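Local atomic coordinates of serpin (Taeniopygia guttata, PDB entry 5HGC), a protein that binds a cortisol-type steroid and, as a member of the serpin family, may inhibit serine proteases. Residues Pro13-Phe18 and Ser41-Phe46; Asp17-Phe22 and Leu368-Ile373. All coordinates share one frame; numbering follows the deposited sequence.

Contact 1: Pro13-Phe18 and Ser41-Phe46; sequences PNNADF and SISTAF. Unlike the reference sequence in segment 41-46: Thr44 (reference Ala). With HCY ((11alpha,14beta)-11,17,21-trihydroxypregn-4-ene-3,20-dione), chain B.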
ATOM      1  N   PRO A  13      14.541   3.659   4.314  1.00 29.11           N
ATOM      2  CA  PRO A  13      14.835   2.218   4.474  1.00 28.03           C
ATOM      3  C   PRO A  13      13.883   1.522   5.446  1.00 29.71           C
ATOM      4  O   PRO A  13      13.476   0.356   5.230  1.00 30.23           O
ATOM      5  CB  PRO A  13      16.274   2.176   5.006  1.00 26.81           C
ATOM      6  CG  PRO A  13      16.746   3.588   5.051  1.00 27.14           C
ATOM      7  CD  PRO A  13      15.597   4.526   4.880  1.00 27.50           C
ATOM      8  N   ASN A  14      13.505   2.228   6.507  1.00 32.66           N
ATOM      9  CA  ASN A  14      12.661   1.621   7.545  1.00 29.51           C
ATOM     10  C   ASN A  14      11.294   1.292   6.948  1.00 27.38           C
ATOM     11  O   ASN A  14      10.827   0.181   7.076  1.00 26.77           O
ATOM     12  CB  ASN A  14      12.534   2.595   8.707  1.00 34.09           C
ATOM     13  CG  ASN A  14      13.877   3.142   9.157  1.00 34.42           C
ATOM     14  OD1 ASN A  14      14.365   4.174   8.675  1.00 34.57           O
ATOM     15  ND2 ASN A  14      14.491   2.429  10.068  1.00 35.52           N
ATOM     16  N   ASN A  15      10.678   2.248   6.251  1.00 26.50           N
ATOM     17  CA  ASN A  15       9.395   2.003   5.580  1.00 27.07           C
ATOM     18  C   ASN A  15       9.454   0.859   4.556  1.00 26.68           C
ATOM     19  O   ASN A  15       8.548   0.023   4.531  1.00 26.57           O
ATOM     20  CB  ASN A  15       8.799   3.303   5.012  1.00 27.39           C
ATOM     21  CG  ASN A  15       8.285   4.261   6.128  1.00 29.05           C
ATOM     22  OD1 ASN A  15       8.154   3.884   7.319  1.00 28.52           O
ATOM     23  ND2 ASN A  15       7.997   5.499   5.749  1.00 26.10           N
ATOM     24  N   ALA A  16      10.555   0.752   3.816  1.00 24.98           N
ATOM     25  CA  ALA A  16      10.702  -0.351   2.838  1.00 26.34           C
ATOM     26  C   ALA A  16      10.851  -1.682   3.506  1.00 25.24           C
ATOM     27  O   ALA A  16      10.181  -2.634   3.124  1.00 26.09           O
ATOM     28  CB  ALA A  16      11.846  -0.088   1.867  1.00 28.01           C
ATOM     29  N   ASP A  17      11.672  -1.750   4.555  1.00 28.32           N
ATOM     30  CA  ASP A  17      11.768  -2.994   5.379  1.00 27.83           C
ATOM     31  C   ASP A  17      10.419  -3.431   5.869  1.00 28.27           C
ATOM     32  O   ASP A  17      10.046  -4.589   5.706  1.00 34.27           O
ATOM     33  CB  ASP A  17      12.707  -2.823   6.571  1.00 32.25           C
ATOM     34  CG  ASP A  17      14.181  -2.641   6.163  1.00 37.90           C
ATOM     35  OD1 ASP A  17      14.618  -3.100   5.070  1.00 41.75           O
ATOM     36  OD2 ASP A  17      14.932  -2.055   6.970  1.00 41.35           O
ATOM     37  N   PHE A  18       9.665  -2.508   6.448  1.00 27.88           N
ATOM     38  CA  PHE A  18       8.362  -2.860   7.002  1.00 27.75           C
ATOM     39  C   PHE A  18       7.485  -3.385   5.859  1.00 28.19           C
ATOM     40  O   PHE A  18       6.823  -4.428   6.008  1.00 28.91           O
ATOM     41  CB  PHE A  18       7.669  -1.661   7.774  1.00 29.21           C
ATOM     42  CG  PHE A  18       6.204  -1.913   8.067  1.00 27.34           C
ATOM     43  CD1 PHE A  18       5.822  -2.799   9.090  1.00 27.76           C
ATOM     44  CD2 PHE A  18       5.222  -1.378   7.254  1.00 26.35           C
ATOM     45  CE1 PHE A  18       4.478  -3.120   9.307  1.00 29.22           C
ATOM     46  CE2 PHE A  18       3.866  -1.680   7.464  1.00 31.08           C
ATOM     47  CZ  PHE A  18       3.486  -2.555   8.498  1.00 32.08           C
ATOM     48  N   SER A  41       0.370   3.540   3.859  1.00 21.55           N
ATOM     49  CA  SER A  41      -0.835   3.754   4.586  1.00 22.32           C
ATOM     50  C   SER A  41      -0.835   2.991   5.928  1.00 23.78           C
ATOM     51  O   SER A  41      -1.166   3.583   6.956  1.00 23.08           O
ATOM     52  CB  SER A  41      -2.020   3.398   3.709  1.00 25.19           C
ATOM     53  OG  SER A  41      -3.150   3.135   4.518  1.00 32.92           O
ATOM     54  N   ILE A  42      -0.402   1.723   5.948  1.00 23.86           N
ATOM     55  CA  ILE A  42      -0.324   0.986   7.216  1.00 24.62           C
ATOM     56  C   ILE A  42       0.704   1.642   8.085  1.00 24.89           C
ATOM     57  O   ILE A  42       0.435   1.930   9.247  1.00 24.90           O
ATOM     58  CB  ILE A  42      -0.054  -0.521   7.067  1.00 23.45           C
ATOM     59  CG1 ILE A  42      -1.236  -1.147   6.328  1.00 22.61           C
ATOM     60  CG2 ILE A  42       0.231  -1.190   8.422  1.00 21.37           C
ATOM     61  CD1 ILE A  42      -0.911  -2.541   5.819  1.00 22.39           C
ATOM     62  N   SER A  43       1.866   1.929   7.528  1.00 26.91           N
ATOM     63  CA  SER A  43       2.922   2.451   8.379  1.00 27.79           C
ATOM     64  C   SER A  43       2.442   3.731   9.013  1.00 28.40           C
ATOM     65  O   SER A  43       2.708   3.967  10.173  1.00 28.11           O
ATOM     66  CB  SER A  43       4.180   2.764   7.606  1.00 26.63           C
ATOM     67  OG  SER A  43       4.868   1.596   7.359  1.00 28.26           O
ATOM     68  N   THR A  44       1.747   4.545   8.233  1.00 28.39           N
ATOM     69  CA  THR A  44       1.315   5.854   8.674  1.00 30.16           C
ATOM     70  C   THR A  44       0.228   5.735   9.760  1.00 29.42           C
ATOM     71  O   THR A  44       0.333   6.463  10.733  1.00 31.46           O
ATOM     72  CB  THR A  44       0.857   6.674   7.470  1.00 32.50           C
ATOM     73  OG1 THR A  44       1.957   6.802   6.561  1.00 37.85           O
ATOM     74  CG2 THR A  44       0.438   8.020   7.871  1.00 37.99           C
ATOM     75  N   ALA A  45      -0.751   4.813   9.616  1.00 27.00           N
ATOM     76  CA  ALA A  45      -1.838   4.658  10.584  1.00 26.85           C
ATOM     77  C   ALA A  45      -1.232   4.287  11.942  1.00 31.44           C
ATOM     78  O   ALA A  45      -1.573   4.914  12.954  1.00 33.94           O
ATOM     79  CB  ALA A  45      -2.853   3.624  10.144  1.00 24.84           C
ATOM     80  N   PHE A  46      -0.264   3.359  11.956  1.00 30.10           N
ATOM     81  CA  PHE A  46       0.390   2.947  13.204  1.00 28.05           C
ATOM     82  C   PHE A  46       1.315   3.924  13.863  1.00 28.97           C
ATOM     83  O   PHE A  46       1.350   3.984  15.091  1.00 29.42           O
ATOM     84  CB  PHE A  46       1.007   1.550  13.095  1.00 28.62           C
ATOM     85  CG  PHE A  46      -0.001   0.497  13.359  1.00 27.56           C
ATOM     86  CD1 PHE A  46      -0.855   0.081  12.348  1.00 28.30           C
ATOM     87  CD2 PHE A  46      -0.209   0.052  14.648  1.00 27.07           C
ATOM     88  CE1 PHE A  46      -1.890  -0.804  12.635  1.00 32.34           C
ATOM     89  CE2 PHE A  46      -1.225  -0.842  14.948  1.00 28.67           C
ATOM     90  CZ  PHE A  46      -2.067  -1.279  13.943  1.00 31.81           C
TER
HETATM   91  C1  HCY B 501      16.514   1.894  -2.234  1.00 32.05           C
HETATM   92  C2  HCY B 501      17.061   1.390  -0.901  1.00 35.05           C
HETATM   93  C3  HCY B 501      16.118   1.682   0.244  1.00 37.34           C
HETATM   94  C4  HCY B 501      14.713   2.078  -0.013  1.00 33.61           C
HETATM   95  C5  HCY B 501      14.173   1.857  -1.218  1.00 31.94           C
HETATM   96  C6  HCY B 501      12.666   1.814  -1.350  1.00 32.07           C
HETATM   97  C7  HCY B 501      12.213   2.676  -2.549  1.00 32.96           C
HETATM   98  C8  HCY B 501      13.039   2.532  -3.833  1.00 28.27           C
HETATM   99  C9  HCY B 501      14.544   2.669  -3.513  1.00 31.71           C
HETATM  100  C10 HCY B 501      15.026   1.643  -2.463  1.00 33.16           C
HETATM  101  C12 HCY B 501      14.936   3.785  -5.876  1.00 29.51           C
HETATM  102  C11 HCY B 501      15.465   2.844  -4.771  1.00 33.73           C
HETATM  103  C13 HCY B 501      13.423   3.547  -6.164  1.00 32.16           C
HETATM  104  C14 HCY B 501      12.667   3.603  -4.835  1.00 27.26           C
HETATM  105  C15 HCY B 501      11.228   3.857  -5.216  1.00 28.51           C
HETATM  106  C16 HCY B 501      11.284   4.725  -6.466  1.00 30.90           C
HETATM  107  C17 HCY B 501      12.755   4.702  -6.955  1.00 35.05           C
HETATM  108  C18 HCY B 501      13.141   2.220  -6.927  1.00 28.93           C
HETATM  109  C19 HCY B 501      14.822   0.163  -2.853  1.00 35.00           C
HETATM  110  C20 HCY B 501      12.876   4.627  -8.466  1.00 38.23           C
HETATM  111  C21 HCY B 501      14.017   5.320  -9.181  1.00 37.33           C
HETATM  112  O1  HCY B 501      16.511   1.522   1.383  1.00 41.86           O
HETATM  113  O2  HCY B 501      15.563   1.520  -5.305  1.00 37.22           O
HETATM  114  O3  HCY B 501      13.379   5.968  -6.643  1.00 37.09           O
HETATM  115  O4  HCY B 501      12.059   4.007  -9.129  1.00 40.15           O
HETATM  116  O5  HCY B 501      14.366   4.400 -10.214  1.00 45.83           O
HETATM  117  O   HOH W   1       7.273   1.653   8.518  1.00 31.49           O
HETATM  118  O   HOH W   2       5.682   1.013   4.693  1.00 33.67           O
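The Phe18 ring pushes its far end against Ile42, CZ lying 3.5 Å from CG2, so that the methyl meets the ring edge near its plane and the two side chains cross at about a right angle. This is a helix-helix contact inside the serpin fold, between helices 12-29 and 39-52: the axes of segments 13-18 and 41-46 approach to 10.5 Å, with 111° between their directions, a spacing bridged here by side chains and water. With CG anti to the backbone N (chi1 167°), Phe18 extends across that interval and passes Ser43, whose OG lies 3.0 Å from Phe18 CD2, set obliquely to the ring. An alanine in place of Phe18 would probably take away the ring edge on which Ile42 CG2 packs and open a gap beside Ser43 OG. Three residues earlier, the amide end of Asn15 approaches Ser43, OD1 standing 4.0 Å from OG, and two waters bridge them. One donates to Asn15 OD1 and accepts from Ser43 OG; the other donates both to the Asn15 carbonyl O and to Ser43 OG, and lies in plane at the Phe18 ring edge. Meanwhile the same helix meets the bound steroid, Ala16 CB resting 3.8 Å from its C6.

Contact 2: Asp17-Phe22 and Leu368-Ile373; sequences DFAFQF and LFIGKI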
ATOM      1  N   ASP A  17      11.672  -1.750   4.555  1.00 28.32           N
ATOM      2  CA  ASP A  17      11.768  -2.994   5.379  1.00 27.83           C
ATOM      3  C   ASP A  17      10.419  -3.431   5.869  1.00 28.27           C
ATOM      4  O   ASP A  17      10.046  -4.589   5.706  1.00 34.27           O
ATOM      5  CB  ASP A  17      12.707  -2.823   6.571  1.00 32.25           C
ATOM      6  CG  ASP A  17      14.181  -2.641   6.163  1.00 37.90           C
ATOM      7  OD1 ASP A  17      14.618  -3.100   5.070  1.00 41.75           O
ATOM      8  OD2 ASP A  17      14.932  -2.055   6.970  1.00 41.35           O
ATOM      9  N   PHE A  18       9.665  -2.508   6.448  1.00 27.88           N
ATOM     10  CA  PHE A  18       8.362  -2.860   7.002  1.00 27.75           C
ATOM     11  C   PHE A  18       7.485  -3.385   5.859  1.00 28.19           C
ATOM     12  O   PHE A  18       6.823  -4.428   6.008  1.00 28.91           O
ATOM     13  CB  PHE A  18       7.669  -1.661   7.774  1.00 29.21           C
ATOM     14  CG  PHE A  18       6.204  -1.913   8.067  1.00 27.34           C
ATOM     15  CD1 PHE A  18       5.822  -2.799   9.090  1.00 27.76           C
ATOM     16  CD2 PHE A  18       5.222  -1.378   7.254  1.00 26.35           C
ATOM     17  CE1 PHE A  18       4.478  -3.120   9.307  1.00 29.22           C
ATOM     18  CE2 PHE A  18       3.866  -1.680   7.464  1.00 31.08           C
ATOM     19  CZ  PHE A  18       3.486  -2.555   8.498  1.00 32.08           C
ATOM     20  N   ALA A  19       7.496  -2.662   4.728  1.00 25.68           N
ATOM     21  CA  ALA A  19       6.651  -2.967   3.592  1.00 26.35           C
ATOM     22  C   ALA A  19       6.868  -4.401   3.177  1.00 29.45           C
ATOM     23  O   ALA A  19       5.883  -5.143   2.973  1.00 31.30           O
ATOM     24  CB  ALA A  19       6.950  -2.040   2.402  1.00 24.70           C
ATOM     25  N   PHE A  20       8.137  -4.799   3.048  1.00 29.09           N
ATOM     26  CA  PHE A  20       8.396  -6.174   2.644  1.00 33.93           C
ATOM     27  C   PHE A  20       8.295  -7.289   3.719  1.00 37.11           C
ATOM     28  O   PHE A  20       7.855  -8.408   3.380  1.00 33.10           O
ATOM     29  CB  PHE A  20       9.614  -6.259   1.706  1.00 34.18           C
ATOM     30  CG  PHE A  20       9.422  -5.437   0.460  1.00 33.92           C
ATOM     31  CD1 PHE A  20       8.518  -5.847  -0.524  1.00 31.88           C
ATOM     32  CD2 PHE A  20      10.052  -4.204   0.322  1.00 32.33           C
ATOM     33  CE1 PHE A  20       8.280  -5.051  -1.644  1.00 34.36           C
ATOM     34  CE2 PHE A  20       9.813  -3.405  -0.794  1.00 33.16           C
ATOM     35  CZ  PHE A  20       8.932  -3.821  -1.781  1.00 31.40           C
ATOM     36  N   GLN A  21       8.609  -7.012   4.999  1.00 35.75           N
ATOM     37  CA  GLN A  21       8.268  -8.048   6.017  1.00 38.05           C
ATOM     38  C   GLN A  21       6.788  -8.311   6.042  1.00 36.41           C
ATOM     39  O   GLN A  21       6.353  -9.462   6.172  1.00 42.48           O
ATOM     40  CB  GLN A  21       8.673  -7.702   7.433  1.00 40.53           C
ATOM     41  CG  GLN A  21      10.132  -7.410   7.594  1.00 51.15           C
ATOM     42  CD  GLN A  21      10.399  -6.662   8.871  1.00 58.63           C
ATOM     43  OE1 GLN A  21       9.737  -6.930   9.907  1.00 59.14           O
ATOM     44  NE2 GLN A  21      11.371  -5.710   8.817  1.00 51.72           N
ATOM     45  N   PHE A  22       6.012  -7.239   5.928  1.00 31.82           N
ATOM     46  CA  PHE A  22       4.586  -7.383   5.972  1.00 30.84           C
ATOM     47  C   PHE A  22       4.174  -8.317   4.854  1.00 31.54           C
ATOM     48  O   PHE A  22       3.400  -9.274   5.120  1.00 31.73           O
ATOM     49  CB  PHE A  22       3.878  -6.031   5.867  1.00 29.02           C
ATOM     50  CG  PHE A  22       2.399  -6.112   6.096  1.00 27.81           C
ATOM     51  CD1 PHE A  22       1.536  -6.455   5.068  1.00 26.70           C
ATOM     52  CD2 PHE A  22       1.854  -5.815   7.358  1.00 27.04           C
ATOM     53  CE1 PHE A  22       0.158  -6.537   5.296  1.00 29.31           C
ATOM     54  CE2 PHE A  22       0.481  -5.871   7.583  1.00 24.89           C
ATOM     55  CZ  PHE A  22      -0.374  -6.257   6.561  1.00 26.27           C
ATOM     56  N   LEU A 368       4.067   2.750  -2.195  1.00 21.80           N
ATOM     57  CA  LEU A 368       2.661   3.085  -2.111  1.00 22.49           C
ATOM     58  C   LEU A 368       1.780   1.856  -2.166  1.00 24.59           C
ATOM     59  O   LEU A 368       0.786   1.791  -1.439  1.00 25.12           O
ATOM     60  CB  LEU A 368       2.238   4.067  -3.208  1.00 21.63           C
ATOM     61  CG  LEU A 368       3.194   5.243  -3.392  1.00 21.23           C
ATOM     62  CD1 LEU A 368       2.653   6.158  -4.477  1.00 18.79           C
ATOM     63  CD2 LEU A 368       3.474   5.990  -2.075  1.00 20.56           C
ATOM     64  N   PHE A 369       2.088   0.883  -3.027  1.00 24.72           N
ATOM     65  CA  PHE A 369       1.212  -0.304  -3.107  1.00 24.60           C
ATOM     66  C   PHE A 369       2.009  -1.559  -3.373  1.00 25.98           C
ATOM     67  O   PHE A 369       3.004  -1.527  -4.115  1.00 26.13           O
ATOM     68  CB  PHE A 369       0.168  -0.138  -4.213  1.00 23.52           C
ATOM     69  CG  PHE A 369      -0.829   0.954  -3.963  1.00 24.64           C
ATOM     70  CD1 PHE A 369      -1.948   0.725  -3.168  1.00 24.72           C
ATOM     71  CD2 PHE A 369      -0.676   2.217  -4.551  1.00 25.48           C
ATOM     72  CE1 PHE A 369      -2.885   1.736  -2.947  1.00 24.73           C
ATOM     73  CE2 PHE A 369      -1.620   3.242  -4.322  1.00 26.12           C
ATOM     74  CZ  PHE A 369      -2.734   2.996  -3.519  1.00 23.29           C
ATOM     75  N   ILE A 370       1.572  -2.665  -2.778  1.00 25.36           N
ATOM     76  CA  ILE A 370       2.147  -3.964  -3.069  1.00 22.92           C
ATOM     77  C   ILE A 370       1.006  -4.901  -3.490  1.00 25.25           C
ATOM     78  O   ILE A 370       0.051  -5.158  -2.719  1.00 24.71           O
ATOM     79  CB  ILE A 370       2.982  -4.492  -1.890  1.00 23.31           C
ATOM     80  CG1 ILE A 370       4.230  -3.617  -1.699  1.00 23.51           C
ATOM     81  CG2 ILE A 370       3.391  -5.950  -2.121  1.00 21.98           C
ATOM     82  CD1 ILE A 370       5.112  -3.995  -0.521  1.00 22.67           C
ATOM     83  N   GLY A 371       1.083  -5.392  -4.732  1.00 24.93           N
ATOM     84  CA  GLY A 371       0.042  -6.228  -5.288  1.00 24.79           C
ATOM     85  C   GLY A 371       0.691  -7.531  -5.686  1.00 28.25           C
ATOM     86  O   GLY A 371       1.805  -7.555  -6.210  1.00 31.19           O
ATOM     87  N   LYS A 372       0.008  -8.628  -5.414  1.00 27.48           N
ATOM     88  CA  LYS A 372       0.352  -9.896  -5.974  1.00 27.04           C
ATOM     89  C   LYS A 372      -0.946 -10.226  -6.659  1.00 28.24           C
ATOM     90  O   LYS A 372      -1.964 -10.388  -5.990  1.00 31.67           O
ATOM     91  CB  LYS A 372       0.700 -10.905  -4.856  1.00 28.38           C
ATOM     92  CG  LYS A 372       0.823 -12.287  -5.418  1.00 28.46           C
ATOM     93  CD  LYS A 372       1.094 -13.301  -4.376  1.00 29.92           C
ATOM     94  CE  LYS A 372       0.901 -14.690  -4.992  1.00 30.53           C
ATOM     95  NZ  LYS A 372       1.317 -15.714  -3.989  1.00 25.94           N
ATOM     96  N   ILE A 373      -0.935 -10.228  -7.987  1.00 27.27           N
ATOM     97  CA  ILE A 373      -2.133 -10.453  -8.783  1.00 27.36           C
ATOM     98  C   ILE A 373      -2.034 -11.876  -9.302  1.00 32.04           C
ATOM     99  O   ILE A 373      -1.239 -12.140 -10.197  1.00 36.40           O
ATOM    100  CB  ILE A 373      -2.250  -9.458  -9.967  1.00 26.41           C
ATOM    101  CG1 ILE A 373      -2.382  -7.986  -9.486  1.00 28.22           C
ATOM    102  CG2 ILE A 373      -3.522  -9.728 -10.767  1.00 22.94           C
ATOM    103  CD1 ILE A 373      -1.321  -7.420  -8.575  1.00 27.10           C
TER
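Helix 12-29 lies against strand 366-373 with the nearest backbones well separated, the CA atoms of Ala19 and Ile370 being 8.1 Å apart, and no hydrogen bond links the two segments. The strand belongs to sheet B of the serpin fold, paired antiparallel with strands 35-37 and 355-361, and a classic beta bulge at Leu368 and Phe369, opposite Ile359, comes just before the residue that reaches the helix. That residue is Ile370. Its CG1 is anti to the carbonyl carbon (chi1 -67°) and the chain then runs on extended, which carries CD1 out to meet the helix. There the single methyl touches two neighbouring residues. Ile370 CD1 comes 3.5 Å from Phe20 CE1, set at a slant to the ring, with CD1 and CZ of the phenylalanine a little farther off. Ile370 CD1 also lies 4.0 Å from Ala19 CB. The carbonyl O of Ala19 is 3.8 Å from the same Ile370 CD1. The small alanine lets the isoleucine approach the helix backbone. Pro39 touches both Ala19 and Ile370, and Tyr37 ties the two sides together more specifically: its hydroxyl hydrogen-bonds to the Ala19 O, and its backbone pairs with Ile370. Between these segments the contact is therefore van der Waals packing without a hydrogen bond, lacking directional bonds, and a polar link is supplied by Tyr37 of the adjoining strand 35-37.

Contacts 1 and 2 follow each other along helix 12-29, sharing Asp17 and Phe18, with centres 10 Å apart. The first sets the helix against another helix through side chains and water; the second sets it against a strand by apolar side-chain packing. They meet where Ile42 CD1 lies 3.8 Å from Phe22 CZ, joining helix 39-52 to the second contact's helical segment. Contact 1 reaches the steroid pocket itself through Pro13 and Ala16, whereas contact 2 is only near it, the side chain of Phe20 about 6 Å from the ligand. The shared Asp17 forms a salt bridge with Lys254, itself a pocket residue, so one helix serves core and ligand site together.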